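Local coordinates for protein N-acetyl-L-2,4-diaminobutyric acid deacetylase (PDB 6TWL) that probably removes the acetyl group from N-acetyl-L-2,4-diaminobutyric acid in the breakdown of ectoine, as a zinc-dependent hydrolase of the succinylglutamate desuccinylase/aspartoacylase family, at residues G20-P25 / V36-T41. Numbering follows the deposited sequence.
Sequences GFLKLP and VMIPLT
The F21 ring carries the methyl CE of M37 over one face, 3.3 Å above the plane and shifted toward the rim near CG and CD1, while the backbone carbon C of I38 lies at its edge and CA of P39 approaches obliquely. The CE methyl makes a CH-pi contact, 3.7 Å from the ring centroid; SD stands farther off and oblique, completing a Met-aromatic pair. M37 reaches both F21 and K23 because its flexible chain bends at chi2 (-97°) and again at chi3: CE turns to the ring, and SD rests against the aliphatic part of K23, 3.8 Å from CD. K23 leads its ammonium group away from the strand pair. P39 suits its non-hydrogen-bonded pairing with F21, where no N-H is needed across the strands; CG of P39 lies near CE2 of the F21 ring.

Strands 16-24 and 36-45 form an antiparallel beta hairpin near one margin of the mixed central sheet, beside the short edge strand 7-8. Straight bonds link G20 with L40 and L22 with I38, whereas L24 and V36 are joined by weak ones.

F21, K23, M37 and P39 point to one face of the sheet, aliphatic L22, L24, V36, I38 and L40 to the opposite one, where helix 121-133 meets L22 (through Y128 and F129), L24 (K124) and I38 (I125). Beside G20, which has no side chain, CD2 of L40 comes within 3.4 Å of N of F21. The other branch, CD1, meets CD2 of L22 at 3.9 Å, the two side chains crossing at about a right angle. Nearer the hairpin's turn, CD2 of L24 and CG2 of V36 are modelled unusually close, a doubtful spacing.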
loop_
_atom_site.group_PDB
_atom_site.type_symbol
_atom_site.label_atom_id
_atom_site.label_comp_id
_atom_site.label_asym_id
_atom_site.label_seq_id
_atom_site.Cartn_x
_atom_site.Cartn_y
_atom_site.Cartn_z
ATOM N N GLY A 20 -10.165 18.855 4.700
ATOM C CA GLY A 20 -11.595 18.707 4.518
ATOM C C GLY A 20 -12.009 17.273 4.287
ATOM O O GLY A 20 -11.395 16.338 4.805
ATOM N N PHE A 21 -13.071 17.100 3.502
ATOM C CA PHE A 21 -13.640 15.785 3.253
ATOM C C PHE A 21 -14.146 15.691 1.822
ATOM O O PHE A 21 -14.397 16.700 1.157
ATOM C CB PHE A 21 -14.808 15.467 4.193
ATOM C CG PHE A 21 -14.498 15.651 5.647
ATOM C CD1 PHE A 21 -14.618 16.896 6.241
ATOM C CD2 PHE A 21 -14.117 14.574 6.426
ATOM C CE1 PHE A 21 -14.345 17.065 7.581
ATOM C CE2 PHE A 21 -13.843 14.737 7.769
ATOM C CZ PHE A 21 -13.957 15.985 8.347
ATOM N N LEU A 22 -14.284 14.452 1.356
ATOM C CA LEU A 22 -15.137 14.134 0.219
ATOM C C LEU A 22 -16.476 13.648 0.760
ATOM O O LEU A 22 -16.519 12.735 1.591
ATOM C CB LEU A 22 -14.501 13.062 -0.669
ATOM C CG LEU A 22 -13.100 13.311 -1.229
ATOM C CD1 LEU A 22 -12.503 12.010 -1.741
ATOM C CD2 LEU A 22 -13.142 14.354 -2.336
ATOM N N LYS A 23 -17.563 14.262 0.301
ATOM C CA LYS A 23 -18.891 14.023 0.849
ATOM C C LYS A 23 -19.855 13.631 -0.264
ATOM O O LYS A 23 -19.870 14.263 -1.325
ATOM C CB LYS A 23 -19.394 15.276 1.580
ATOM C CG LYS A 23 -20.854 15.230 1.993
ATOM C CD LYS A 23 -21.250 16.478 2.772
ATOM C CE LYS A 23 -21.083 17.733 1.926
ATOM N NZ LYS A 23 -21.328 18.980 2.705
ATOM N N LEU A 24 -20.636 12.575 -0.032
ATOM C CA LEU A 24 -21.810 12.268 -0.850
ATOM C C LEU A 24 -22.971 12.044 0.109
ATOM O O LEU A 24 -22.898 11.144 0.972
ATOM C CB LEU A 24 -21.620 11.063 -1.780
ATOM C CG LEU A 24 -21.368 9.658 -1.238
ATOM C CD1 LEU A 24 -21.797 8.580 -2.236
ATOM C CD2 LEU A 24 -19.900 9.555 -0.956
ATOM N N PRO A 25 -24.036 12.839 0.022
ATOM C CA PRO A 25 -25.095 12.768 1.039
ATOM C C PRO A 25 -25.839 11.444 1.105
ATOM O O PRO A 25 -26.434 11.167 2.150
ATOM C CB PRO A 25 -26.023 13.922 0.645
ATOM C CG PRO A 25 -25.107 14.906 0.001
ATOM C CD PRO A 25 -24.117 14.077 -0.770
ATOM N N VAL A 36 -21.582 10.137 3.924
ATOM C CA VAL A 36 -20.274 9.571 4.226
ATOM C C VAL A 36 -19.225 10.620 3.895
ATOM O O VAL A 36 -19.370 11.383 2.931
ATOM C CB VAL A 36 -20.011 8.238 3.493
ATOM C CG1 VAL A 36 -21.245 7.344 3.558
ATOM C CG2 VAL A 36 -19.488 8.443 2.077
ATOM N N MET A 37 -18.198 10.693 4.738
ATOM C CA MET A 37 -17.172 11.724 4.664
ATOM C C MET A 37 -15.811 11.052 4.664
ATOM O O MET A 37 -15.451 10.378 5.634
ATOM C CB MET A 37 -17.287 12.698 5.839
ATOM C CG MET A 37 -18.708 13.120 6.139
ATOM S SD MET A 37 -19.115 14.702 5.392
ATOM C CE MET A 37 -17.875 15.737 6.154
ATOM N N ILE A 38 -15.062 11.227 3.584
ATOM C CA ILE A 38 -13.703 10.715 3.475
ATOM C C ILE A 38 -12.745 11.876 3.782
ATOM O O ILE A 38 -12.719 12.844 3.016
ATOM C CB ILE A 38 -13.421 10.131 2.086
ATOM C CG1 ILE A 38 -14.554 9.194 1.670
ATOM C CG2 ILE A 38 -12.090 9.399 2.078
ATOM C CD1 ILE A 38 -14.344 8.565 0.310
ATOM N N PRO A 39 -11.983 11.808 4.868
ATOM C CA PRO A 39 -11.041 12.897 5.159
ATOM C C PRO A 39 -9.968 12.992 4.087
ATOM O O PRO A 39 -9.499 11.983 3.555
ATOM C CB PRO A 39 -10.444 12.497 6.515
ATOM C CG PRO A 39 -11.415 11.507 7.094
ATOM C CD PRO A 39 -11.982 10.779 5.915
ATOM N N LEU A 40 -9.580 14.223 3.774
ATOM C CA LEU A 40 -8.510 14.437 2.816
ATOM C C LEU A 40 -7.890 15.801 3.066
ATOM O O LEU A 40 -8.552 16.723 3.551
ATOM C CB LEU A 40 -9.009 14.323 1.370
ATOM C CG LEU A 40 -9.474 15.589 0.645
ATOM C CD1 LEU A 40 -9.659 15.320 -0.837
ATOM C CD2 LEU A 40 -10.761 16.111 1.243
ATOM N N THR A 41 -6.606 15.903 2.749
ATOM C CA THR A 41 -5.874 17.157 2.782
ATOM C C THR A 41 -5.336 17.439 1.387
ATOM O O THR A 41 -4.826 16.537 0.714
ATOM C CB THR A 41 -4.726 17.103 3.798
ATOM O OG1 THR A 41 -5.261 17.085 5.129
ATOM C CG2 THR A 41 -3.805 18.305 3.641
#